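Local coordinates for protein putative solute-binding component of ABC transporter (PDB 4YS6) that binds beta-D-glucose between its two lobes, probably as the sugar-capturing component of an ABC transporter, at residues K63-E68 / I308-E313; Q72-S75 / Q79-V82; D140-G145 / A186-K191; N166-T171 / S231-G236. All coordinates share one frame; numbering follows the deposited sequence. Where two conformers were deposited one is given.

Contact 1 of 4, residues K63-E68 / I308-E313; sequences KDAGYE and IMKGGE. With NA (sodium ion), chain E.
The backbones of 63-68 and 308-313 stay well apart where they face each other, with A65 and K310 separated by 10.7 Å and Y67 and the selenomethionine M309 by 9.9 Å between CA atoms, so long side chains have to span the gap. K310 does so with a chain extended beyond CG, and its NZ donates to A65 O at 2.9 Å, approaching in the carbonyl plane with a C=O...N angle of 148°. The ammonium suits this place: A65 lies at the C-terminal end of helix 50-64, where the carbonyls probably carry a partial negative charge. G66 closes that helix in a Schellman motif with positive phi, a conformation that glycine adopts readily, and the chain then turns into strand 68-73. This is the helix-to-strand turn of an alpha/beta lobe of the periplasmic binding protein fold, and helix 294-309, whose C-terminal end brings M309 and K310 here, lies beside it. Y67 comes to meet K310 from the opposite direction. The CE carbon of the lysine reaches Y67 OH at 3.2 Å, oblique to the ring, while M309 CB stands at the ring edge, 4.0 Å from Y67 CE1. Tyrosine serves both needs here, its ring packing on aliphatic carbon and its hydroxyl hydrogen-bonding to OD1 of D306, the same atom that forms a salt bridge with K310 NZ. Farther along, past the positive phi of G311, the carbonyl oxygen of G312 binds a sodium ion at 2.3 Å, together with A307 O and a water.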
loop_
_atom_site.group_PDB
_atom_site.type_symbol
_atom_site.label_atom_id
_atom_site.label_comp_id
_atom_site.label_asym_id
_atom_site.label_seq_id
_atom_site.Cartn_x
_atom_site.Cartn_y
_atom_site.Cartn_z
ATOM N N LYS A 63 -24.180 1.125 1.436
ATOM C CA LYS A 63 -25.576 0.812 1.139
ATOM C C LYS A 63 -26.280 0.248 2.363
ATOM O O LYS A 63 -27.445 0.592 2.636
ATOM C CB LYS A 63 -25.668 -0.143 -0.043
ATOM C CG LYS A 63 -25.243 0.517 -1.332
ATOM C CD LYS A 63 -25.415 -0.390 -2.534
ATOM C CE LYS A 63 -25.075 0.355 -3.810
ATOM N NZ LYS A 63 -25.092 -0.528 -5.007
ATOM N N ASP A 64 -25.578 -0.568 3.135
ATOM C CA ASP A 64 -26.127 -1.095 4.384
ATOM C C ASP A 64 -26.449 0.013 5.379
ATOM O O ASP A 64 -27.378 -0.116 6.179
ATOM C CB ASP A 64 -25.152 -2.077 5.041
ATOM C CG ASP A 64 -25.333 -3.508 4.554
ATOM O OD1 ASP A 64 -26.492 -3.936 4.347
ATOM O OD2 ASP A 64 -24.309 -4.208 4.398
ATOM N N ALA A 65 -25.658 1.082 5.342
ATOM C CA ALA A 65 -25.833 2.227 6.231
ATOM C C ALA A 65 -26.857 3.224 5.689
ATOM O O ALA A 65 -27.141 4.239 6.331
ATOM C CB ALA A 65 -24.493 2.915 6.452
ATOM N N GLY A 66 -27.414 2.950 4.512
ATOM C CA GLY A 66 -28.483 3.769 3.975
ATOM C C GLY A 66 -28.104 4.795 2.930
ATOM O O GLY A 66 -28.933 5.616 2.555
ATOM N N TYR A 67 -26.868 4.750 2.449
ATOM C CA TYR A 67 -26.435 5.683 1.429
ATOM C C TYR A 67 -26.595 5.124 0.028
ATOM O O TYR A 67 -26.681 3.908 -0.166
ATOM C CB TYR A 67 -24.976 6.081 1.665
ATOM C CG TYR A 67 -24.780 6.707 3.013
ATOM C CD1 TYR A 67 -25.046 8.054 3.213
ATOM C CD2 TYR A 67 -24.360 5.951 4.096
ATOM C CE1 TYR A 67 -24.875 8.626 4.451
ATOM C CE2 TYR A 67 -24.199 6.517 5.337
ATOM C CZ TYR A 67 -24.454 7.857 5.505
ATOM O OH TYR A 67 -24.296 8.435 6.738
ATOM N N GLU A 68 -26.688 6.036 -0.934
ATOM C CA GLU A 68 -26.545 5.712 -2.345
ATOM C C GLU A 68 -25.074 5.922 -2.680
ATOM O O GLU A 68 -24.390 6.737 -2.037
ATOM C CB GLU A 68 -27.442 6.573 -3.233
ATOM C CG GLU A 68 -28.936 6.361 -3.030
ATOM C CD GLU A 68 -29.427 5.029 -3.582
ATOM O OE1 GLU A 68 -28.595 4.243 -4.092
ATOM O OE2 GLU A 68 -30.652 4.769 -3.510
ATOM N N ILE A 308 -20.291 12.526 9.839
ATOM C CA ILE A 308 -20.383 13.756 9.058
ATOM C C ILE A 308 -21.810 14.022 8.567
ATOM O O ILE A 308 -22.317 15.149 8.650
ATOM C CB ILE A 308 -19.425 13.696 7.853
ATOM C CG1 ILE A 308 -17.971 13.701 8.332
ATOM C CG2 ILE A 308 -19.681 14.834 6.898
ATOM C CD1 ILE A 308 -16.986 13.223 7.300
HETATM N N MSE A 309 -22.456 12.983 8.050
HETATM C CA MSE A 309 -23.722 13.134 7.350
HETATM C C MSE A 309 -24.929 13.104 8.263
HETATM O O MSE A 309 -25.899 13.841 8.039
HETATM C CB MSE A 309 -23.849 12.041 6.285
HETATM C CG MSE A 309 -22.774 12.113 5.231
HETATM SE SE MSE A 309 -23.223 13.473 3.920
HETATM C CE MSE A 309 -24.495 12.402 2.879
ATOM N N LYS A 310 -24.871 12.268 9.291
ATOM C CA LYS A 310 -25.979 12.117 10.235
ATOM C C LYS A 310 -25.723 12.760 11.601
ATOM O O LYS A 310 -26.664 13.072 12.307
ATOM C CB LYS A 310 -26.282 10.634 10.454
ATOM C CG LYS A 310 -26.632 9.854 9.163
ATOM C CD LYS A 310 -26.764 8.356 9.466
ATOM C CE LYS A 310 -26.956 7.484 8.214
ATOM N NZ LYS A 310 -26.459 6.065 8.437
ATOM N N GLY A 311 -24.462 12.922 11.974
ATOM C CA GLY A 311 -24.122 13.519 13.257
ATOM C C GLY A 311 -23.275 12.614 14.122
ATOM O O GLY A 311 -23.468 11.399 14.169
ATOM N N GLY A 312 -22.321 13.232 14.803
ATOM C CA GLY A 312 -21.413 12.538 15.688
ATOM C C GLY A 312 -19.949 12.882 15.471
ATOM O O GLY A 312 -19.588 13.672 14.601
ATOM N N GLU A 313 -19.115 12.283 16.312
ATOM C CA GLU A 313 -17.671 12.388 16.227
ATOM C C GLU A 313 -17.135 11.382 15.232
ATOM O O GLU A 313 -17.347 10.174 15.396
ATOM C CB GLU A 313 -17.076 12.128 17.617
ATOM C CG GLU A 313 -15.570 12.173 17.698
ATOM C CD GLU A 313 -15.028 13.577 17.794
ATOM O OE1 GLU A 313 -15.759 14.539 17.462
ATOM O OE2 GLU A 313 -13.856 13.713 18.198
HETATM NA NA NA E . -20.275 15.028 12.848
HETATM O O HOH W 1 -18.089 14.978 12.089
#

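Contact 2 of 4, residues Q72-S75 / Q79-V82; sequences QYAS and QTQV. With NA (sodium ion), chain G.
A74 has the most surface buried here, and its methyl group rests against the backbone side of Q81: A74 CB lies 3.7 Å from Q81 CB and equally 3.7 Å from Q81 N. The two CA atoms are 5.1 Å apart, an approach so close that the small methyl of alanine suits the place. T80 adds the second touch from the preceding position of the helix. Its CG2 lies opposite the backbone N and is carried to 3.8 Å from A74 CA, and T80 CB stands 3.8 Å from A74 O. The contact is chiefly van der Waals, aliphatic carbon meeting carbon and backbone polar atoms. It belongs to a beta-alpha turn, in which strand 68-73 ends and the chain doubles back after a few residues into helix 78-90, as in other Rossmann-like lobes. Q81 sends the rest of its chain elsewhere, CG lying anti to the backbone N (chi1 -179°). Its amide is gripped twice by the neighbouring loop: OE1 accepts from I101 N and NE2 donates to A99 O, which fixes the amide's rotation in this buried place. At the turn itself S75 has positive phi, and its carbonyl oxygen binds a sodium ion at 2.4 Å, with D77 OD1 and three waters completing the ligands seen. The side chain of Q81 is about 11 Å from the bound glucose.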
loop_
_atom_site.group_PDB
_atom_site.type_symbol
_atom_site.label_atom_id
_atom_site.label_comp_id
_atom_site.label_asym_id
_atom_site.label_seq_id
_atom_site.Cartn_x
_atom_site.Cartn_y
_atom_site.Cartn_z
ATOM N N GLN A 72 -16.407 4.552 -8.717
ATOM C CA GLN A 72 -15.710 4.549 -9.996
ATOM C C GLN A 72 -14.240 4.246 -9.805
ATOM O O GLN A 72 -13.638 4.615 -8.781
ATOM C CB GLN A 72 -15.883 5.885 -10.718
ATOM C CG GLN A 72 -17.332 6.186 -11.066
ATOM C CD GLN A 72 -17.480 7.431 -11.908
ATOM O OE1 GLN A 72 -16.917 7.517 -12.993
ATOM N NE2 GLN A 72 -18.237 8.407 -11.409
ATOM N N TYR A 73 -13.693 3.540 -10.794
ATOM C CA TYR A 73 -12.276 3.175 -10.855
ATOM C C TYR A 73 -11.618 3.888 -12.026
ATOM O O TYR A 73 -12.201 3.960 -13.110
ATOM C CB TYR A 73 -12.080 1.673 -11.040
ATOM C CG TYR A 73 -12.457 0.851 -9.839
ATOM C CD1 TYR A 73 -13.778 0.523 -9.595
ATOM C CD2 TYR A 73 -11.492 0.414 -8.957
ATOM C CE1 TYR A 73 -14.133 -0.235 -8.492
ATOM C CE2 TYR A 73 -11.828 -0.346 -7.849
ATOM C CZ TYR A 73 -13.145 -0.656 -7.616
ATOM O OH TYR A 73 -13.508 -1.406 -6.525
ATOM N N ALA A 74 -10.379 4.337 -11.836
ATOM C CA ALA A 74 -9.748 5.236 -12.804
ATOM C C ALA A 74 -8.613 4.657 -13.675
ATOM O O ALA A 74 -7.952 5.400 -14.386
ATOM C CB ALA A 74 -9.232 6.449 -12.069
ATOM N N SER A 75 -8.403 3.345 -13.617
ATOM C CA SER A 75 -7.361 2.688 -14.417
ATOM C C SER A 75 -5.987 3.309 -14.210
ATOM O O SER A 75 -5.151 3.308 -15.104
ATOM C CB SER A 75 -7.715 2.723 -15.897
ATOM O OG SER A 75 -6.956 1.757 -16.596
ATOM N N GLN A 79 -5.965 11.885 -14.952
ATOM C CA GLN A 79 -6.989 12.764 -15.508
ATOM C C GLN A 79 -8.360 12.087 -15.476
ATOM O O GLN A 79 -9.397 12.757 -15.342
ATOM C CB GLN A 79 -6.625 13.194 -16.929
ATOM C CG GLN A 79 -7.617 14.154 -17.529
ATOM C CD GLN A 79 -7.818 15.378 -16.663
ATOM O OE1 GLN A 79 -8.951 15.783 -16.387
ATOM N NE2 GLN A 79 -6.717 15.965 -16.215
ATOM N N THR A 80 -8.373 10.760 -15.561
ATOM C CA THR A 80 -9.628 10.028 -15.465
ATOM C C THR A 80 -10.185 10.173 -14.060
ATOM O O THR A 80 -11.384 10.380 -13.889
ATOM C CB THR A 80 -9.457 8.543 -15.832
ATOM O OG1 THR A 80 -9.187 8.459 -17.239
ATOM C CG2 THR A 80 -10.740 7.751 -15.511
ATOM N N GLN A 81 -9.327 10.062 -13.053
ATOM C CA GLN A 81 -9.806 10.198 -11.692
ATOM C C GLN A 81 -10.324 11.606 -11.436
ATOM O O GLN A 81 -11.356 11.779 -10.787
ATOM C CB GLN A 81 -8.717 9.838 -10.695
ATOM C CG GLN A 81 -9.223 9.951 -9.268
ATOM C CD GLN A 81 -8.304 9.244 -8.303
ATOM O OE1 GLN A 81 -7.163 9.659 -8.091
ATOM N NE2 GLN A 81 -8.786 8.157 -7.740
ATOM N N VAL A 82 -9.628 12.616 -11.952
ATOM C CA VAL A 82 -10.112 13.980 -11.839
ATOM C C VAL A 82 -11.502 14.148 -12.476
ATOM O O VAL A 82 -12.409 14.737 -11.871
ATOM C CB VAL A 82 -9.121 14.977 -12.482
ATOM C CG1 VAL A 82 -9.737 16.365 -12.557
ATOM C CG2 VAL A 82 -7.820 14.995 -11.686
HETATM NA NA NA G . -3.394 3.586 -16.710
HETATM O O HOH W 2 -4.390 1.441 -16.672
HETATM O O HOH W 3 -1.450 4.246 -16.042
HETATM O O HOH W 4 -5.023 3.230 -18.620
#

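Contact 3 of 4, residues D140-G145 / A186-K191; sequences DNYMVG and AMDVLK
Two first torsions bring Y142 and D188 together: the tyrosine CG lies opposite its backbone N (chi1 -179°), throwing the ring along toward the second helix, and the aspartate CG lies opposite its carbonyl carbon (chi1 -84°). Y142 OH then donates to D188 OD2 at 2.5 Å, a very short hydrogen bond. The acceptor sits in the plane of the ring at its edge, 3.2 Å from Y142 CE1, and ring and carboxylate planes are turned 58° apart. A phenol is long enough to reach across between the helices at their exposed margin, and a short acid suffices to receive it. Deeper in, the backbones nearly touch: G145 and A186 have CA atoms 4.3 Å apart, with G145 O 3.2 Å from A186 CA and 3.4 Å from A186 CB. Glycine, with no side chain, suits so close an approach of backbones, and alanine keeps the other side slim. D140 caps the start of helix 141-155, its OD1 accepting from M143 N. Two helices, 141-155 and 177-195, thus meet closely at a glycine and an alanine on the second lobe of a type I periplasmic binding protein, where N141 also touches N178 and F182 of the glucose pocket.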
loop_
_atom_site.group_PDB
_atom_site.type_symbol
_atom_site.label_atom_id
_atom_site.label_comp_id
_atom_site.label_asym_id
_atom_site.label_seq_id
_atom_site.Cartn_x
_atom_site.Cartn_y
_atom_site.Cartn_z
ATOM N N ASP A 140 -1.623 1.715 9.658
ATOM C CA ASP A 140 -0.427 2.378 10.175
ATOM C C ASP A 140 0.742 2.080 9.250
ATOM O O ASP A 140 1.428 1.045 9.378
ATOM C CB ASP A 140 -0.166 1.901 11.595
ATOM C CG ASP A 140 0.952 2.663 12.274
ATOM O OD1 ASP A 140 1.782 3.296 11.594
ATOM O OD2 ASP A 140 0.977 2.628 13.510
ATOM N N ASN A 141 0.942 2.965 8.273
ATOM C CA ASN A 141 1.870 2.692 7.194
ATOM C C ASN A 141 3.336 2.672 7.642
ATOM O O ASN A 141 4.115 1.856 7.154
ATOM C CB ASN A 141 1.671 3.712 6.090
ATOM C CG ASN A 141 0.267 3.686 5.557
ATOM O OD1 ASN A 141 -0.169 2.664 5.050
ATOM N ND2 ASN A 141 -0.474 4.765 5.756
ATOM N N TYR A 142 3.692 3.512 8.609
ATOM C CA TYR A 142 5.050 3.473 9.141
ATOM C C TYR A 142 5.306 2.107 9.788
ATOM O O TYR A 142 6.367 1.509 9.598
ATOM C CB TYR A 142 5.265 4.606 10.133
ATOM C CG TYR A 142 6.649 4.633 10.684
ATOM C CD1 TYR A 142 7.677 5.242 9.985
ATOM C CD2 TYR A 142 6.938 4.036 11.899
ATOM C CE1 TYR A 142 8.965 5.261 10.493
ATOM C CE2 TYR A 142 8.209 4.055 12.409
ATOM C CZ TYR A 142 9.212 4.662 11.702
ATOM O OH TYR A 142 10.475 4.657 12.242
HETATM N N MSE A 143 4.323 1.589 10.507
HETATM C CA MSE A 143 4.475 0.297 11.189
HETATM C C MSE A 143 4.601 -0.840 10.171
HETATM O O MSE A 143 5.345 -1.818 10.397
HETATM C CB MSE A 143 3.309 0.040 12.160
HETATM C CG MSE A 143 3.380 -1.296 12.780
HETATM SE SE MSE A 143 1.790 -1.530 13.939
HETATM C CE MSE A 143 2.104 -0.016 15.144
ATOM N N VAL A 144 3.900 -0.736 9.039
ATOM C CA VAL A 144 4.052 -1.717 7.982
ATOM C C VAL A 144 5.524 -1.789 7.581
ATOM O O VAL A 144 6.106 -2.859 7.470
ATOM C CB VAL A 144 3.198 -1.386 6.723
ATOM C CG1 VAL A 144 3.587 -2.270 5.537
ATOM C CG2 VAL A 144 1.699 -1.504 7.007
ATOM N N GLY A 145 6.116 -0.627 7.322
ATOM C CA GLY A 145 7.521 -0.562 6.965
ATOM C C GLY A 145 8.414 -1.129 8.056
ATOM O O GLY A 145 9.314 -1.891 7.774
ATOM N N ALA A 186 10.849 0.925 7.018
ATOM C CA ALA A 186 11.788 -0.166 6.789
ATOM C C ALA A 186 13.223 0.327 6.908
ATOM O O ALA A 186 14.078 -0.352 7.490
ATOM C CB ALA A 186 11.545 -0.791 5.428
HETATM N N MSE A 187 13.484 1.500 6.353
HETATM C CA MSE A 187 14.826 2.077 6.388
HETATM C C MSE A 187 15.248 2.504 7.779
HETATM O O MSE A 187 16.433 2.479 8.091
HETATM C CB MSE A 187 14.927 3.293 5.469
HETATM C CG MSE A 187 14.931 2.962 4.036
HETATM SE SE MSE A 187 16.606 2.050 3.593
HETATM C CE MSE A 187 15.822 0.444 3.371
ATOM N N ASP A 188 14.296 2.919 8.608
ATOM C CA ASP A 188 14.617 3.295 9.980
ATOM C C ASP A 188 15.203 2.075 10.718
ATOM O O ASP A 188 16.050 2.223 11.587
ATOM C CB ASP A 188 13.392 3.842 10.703
ATOM C CG ASP A 188 13.160 5.331 10.427
ATOM O OD1 ASP A 188 14.051 5.992 9.845
ATOM O OD2 ASP A 188 12.083 5.843 10.803
ATOM N N VAL A 189 14.763 0.877 10.342
ATOM C CA VAL A 189 15.324 -0.364 10.882
ATOM C C VAL A 189 16.639 -0.755 10.214
ATOM O O VAL A 189 17.607 -1.113 10.899
ATOM C CB VAL A 189 14.309 -1.533 10.732
ATOM C CG1 VAL A 189 14.888 -2.839 11.249
ATOM C CG2 VAL A 189 13.013 -1.218 11.471
ATOM N N LEU A 190 16.700 -0.658 8.887
ATOM C CA LEU A 190 17.783 -1.279 8.133
ATOM C C LEU A 190 18.929 -0.334 7.775
ATOM O O LEU A 190 20.048 -0.793 7.575
ATOM C CB LEU A 190 17.268 -1.893 6.845
ATOM C CG LEU A 190 16.317 -3.071 7.039
ATOM C CD1 LEU A 190 15.778 -3.491 5.673
ATOM C CD2 LEU A 190 17.009 -4.219 7.666
ATOM N N LYS A 191 18.657 0.964 7.684
ATOM C CA LYS A 191 19.675 1.874 7.147
ATOM C C LYS A 191 20.972 1.832 7.948
ATOM O O LYS A 191 22.066 1.909 7.359
ATOM C CB LYS A 191 19.155 3.311 7.080
ATOM C CG LYS A 191 20.040 4.221 6.221
ATOM C CD LYS A 191 20.059 5.647 6.728
ATOM C CE LYS A 191 21.068 6.498 5.959
ATOM N NZ LYS A 191 22.096 7.088 6.861
#

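Contact 4 of 4, residues N166-T171 / S231-G236; sequences NLEIFT and SYYADG
The ring of Y233 is met at its edge from both flanks of the hydroxyl, by E168 near CE2 and by N166 near CE1. E168 OE2 lies in the ring plane and accepts from Y233 OH at 2.7 Å through its anti lone pair, the one pointing away from the other carboxylate oxygen. Carboxylate and ring planes stand 80° apart, nearly perpendicular. On the other flank N166 CB packs 3.9 Å from Y233 CE1, close to the ring plane. The glutamate is bent at chi2 (-70°), so its aliphatic part also takes part, E168 CG lying 3.5 Å from Y233 OH and 3.9 Å from Y233 CE2. Its carboxylate is buried, which asks for partners on both oxygens: besides the tyrosine, OE1 accepts from S203 OG. A tyrosine suits its end of the contact, because its ring spans the distance between backbones, 9.7 Å from N166 CA to Y233 CA, while its hydroxyl donates a hydrogen bond to the buried acid. I228 of helix 218-232 packs on both side chains and so joins the pair to the helix. Y233 is the first residue to leave helical geometry after helix 218-232, whereas N166 and E168 project from the early part of strand 165-170. A helix ending over the beginning of a parallel strand is what the alternating alpha/beta order of a Rossmann-like lobe produces, here in the lobe built on the four-stranded parallel sheet.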
loop_
_atom_site.group_PDB
_atom_site.type_symbol
_atom_site.label_atom_id
_atom_site.label_comp_id
_atom_site.label_asym_id
_atom_site.label_seq_id
_atom_site.Cartn_x
_atom_site.Cartn_y
_atom_site.Cartn_z
ATOM N N ASN A 166 23.678 -9.317 0.858
ATOM C CA ASN A 166 23.280 -8.536 -0.312
ATOM C C ASN A 166 21.787 -8.264 -0.282
ATOM O O ASN A 166 20.985 -9.176 -0.161
ATOM C CB ASN A 166 23.669 -9.262 -1.587
ATOM C CG ASN A 166 25.168 -9.324 -1.773
ATOM O OD1 ASN A 166 25.755 -10.405 -1.871
ATOM N ND2 ASN A 166 25.803 -8.165 -1.787
ATOM N N LEU A 167 21.438 -6.989 -0.431
ATOM C CA LEU A 167 20.068 -6.503 -0.360
ATOM C C LEU A 167 19.703 -5.752 -1.626
ATOM O O LEU A 167 20.541 -5.035 -2.153
ATOM C CB LEU A 167 19.931 -5.555 0.831
ATOM C CG LEU A 167 18.599 -4.810 1.010
ATOM C CD1 LEU A 167 17.546 -5.751 1.475
ATOM C CD2 LEU A 167 18.735 -3.650 1.982
ATOM N N GLU A 168 18.484 -5.919 -2.121
ATOM C CA GLU A 168 17.928 -4.955 -3.081
ATOM C C GLU A 168 16.577 -4.471 -2.572
ATOM O O GLU A 168 15.958 -5.113 -1.736
ATOM C CB GLU A 168 17.815 -5.555 -4.485
ATOM C CG GLU A 168 19.182 -5.996 -5.093
ATOM C CD GLU A 168 20.100 -4.833 -5.469
ATOM O OE1 GLU A 168 19.603 -3.706 -5.666
ATOM O OE2 GLU A 168 21.325 -5.053 -5.592
ATOM N N ILE A 169 16.123 -3.330 -3.084
ATOM C CA ILE A 169 14.985 -2.621 -2.513
ATOM C C ILE A 169 14.034 -2.175 -3.612
ATOM O O ILE A 169 14.481 -1.622 -4.611
ATOM C CB ILE A 169 15.445 -1.378 -1.743
ATOM C CG1 ILE A 169 16.422 -1.727 -0.617
ATOM C CG2 ILE A 169 14.254 -0.631 -1.165
ATOM C CD1 ILE A 169 17.260 -0.531 -0.188
ATOM N N PHE A 170 12.748 -2.439 -3.406
ATOM C CA PHE A 170 11.678 -2.030 -4.334
ATOM C C PHE A 170 10.575 -1.381 -3.538
ATOM O O PHE A 170 9.974 -2.054 -2.695
ATOM C CB PHE A 170 11.107 -3.215 -5.089
ATOM C CG PHE A 170 12.035 -3.789 -6.118
ATOM C CD1 PHE A 170 13.172 -4.480 -5.729
ATOM C CD2 PHE A 170 11.764 -3.644 -7.474
ATOM C CE1 PHE A 170 14.040 -4.983 -6.686
ATOM C CE2 PHE A 170 12.621 -4.163 -8.422
ATOM C CZ PHE A 170 13.766 -4.821 -8.021
ATOM N N THR A 171 10.325 -0.091 -3.750
ATOM C CA THR A 171 9.172 0.530 -3.104
ATOM C C THR A 171 8.141 1.000 -4.154
ATOM O O THR A 171 8.177 0.602 -5.331
ATOM C CB THR A 171 9.598 1.682 -2.142
ATOM O OG1 THR A 171 8.504 2.017 -1.260
ATOM C CG2 THR A 171 10.048 2.913 -2.894
ATOM N N SER A 231 22.977 -8.015 -14.208
ATOM C CA SER A 231 24.130 -7.143 -14.014
ATOM C C SER A 231 24.961 -7.510 -12.790
ATOM O O SER A 231 26.175 -7.364 -12.818
ATOM C CB SER A 231 23.675 -5.691 -13.896
ATOM O OG SER A 231 22.937 -5.285 -15.036
ATOM N N TYR A 232 24.321 -7.987 -11.727
ATOM C CA TYR A 232 24.994 -8.112 -10.440
ATOM C C TYR A 232 24.907 -9.476 -9.760
ATOM O O TYR A 232 25.665 -9.727 -8.836
ATOM C CB TYR A 232 24.440 -7.057 -9.486
ATOM C CG TYR A 232 24.531 -5.644 -10.010
ATOM C CD1 TYR A 232 25.755 -5.025 -10.204
ATOM C CD2 TYR A 232 23.386 -4.939 -10.325
ATOM C CE1 TYR A 232 25.829 -3.733 -10.698
ATOM C CE2 TYR A 232 23.445 -3.653 -10.820
ATOM C CZ TYR A 232 24.666 -3.055 -11.004
ATOM O OH TYR A 232 24.708 -1.773 -11.496
ATOM N N TYR A 233 23.987 -10.343 -10.179
ATOM C CA TYR A 233 23.776 -11.622 -9.491
ATOM C C TYR A 233 23.728 -12.779 -10.494
ATOM O O TYR A 233 22.998 -13.752 -10.320
ATOM C CB TYR A 233 22.484 -11.574 -8.654
ATOM C CG TYR A 233 22.457 -10.458 -7.619
ATOM C CD1 TYR A 233 23.053 -10.618 -6.373
ATOM C CD2 TYR A 233 21.842 -9.230 -7.895
ATOM C CE1 TYR A 233 23.042 -9.583 -5.426
ATOM C CE2 TYR A 233 21.826 -8.200 -6.959
ATOM C CZ TYR A 233 22.428 -8.383 -5.720
ATOM O OH TYR A 233 22.408 -7.362 -4.785
ATOM N N ALA A 234 24.501 -12.654 -11.560
ATOM C CA ALA A 234 24.529 -13.662 -12.620
ATOM C C ALA A 234 25.725 -14.561 -12.404
ATOM O O ALA A 234 25.792 -15.669 -12.931
ATOM C CB ALA A 234 24.596 -13.011 -13.988
ATOM N N ASP A 235 26.685 -14.040 -11.651
ATOM C CA ASP A 235 27.807 -14.821 -11.174
ATOM C C ASP A 235 27.343 -15.570 -9.930
ATOM O O ASP A 235 26.141 -15.754 -9.718
ATOM C CB ASP A 235 29.020 -13.920 -10.884
ATOM C CG ASP A 235 28.706 -12.786 -9.904
ATOM O OD1 ASP A 235 27.684 -12.846 -9.191
ATOM O OD2 ASP A 235 29.500 -11.823 -9.847
ATOM N N GLY A 236 28.285 -15.985 -9.099
ATOM C CA GLY A 236 27.950 -16.777 -7.933
ATOM C C GLY A 236 27.261 -16.005 -6.824
ATOM O O GLY A 236 26.894 -16.600 -5.809
#

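In the fold
Contacts 1 and 2 belong to the lobe of the seven-stranded mixed sheet, and strand 68-73 passes from one to the other; contacts 3 and 4 belong to the other lobe and touch through M187 and I169. Contacts 2 and 4 are buried, yet their chemistry differs: small apolar groups close the tight turn of contact 2, while contact 4 takes a charged acid inside and satisfies it with hydroxyls. Contacts 1 and 3 are only partly buried, and in each a polar bond involving an exposed side chain accompanies apolar or backbone packing. Contact 1 lies far from contact 4, their centres about 50 Å apart, whereas contacts 2 and 3 stand nearer the glucose.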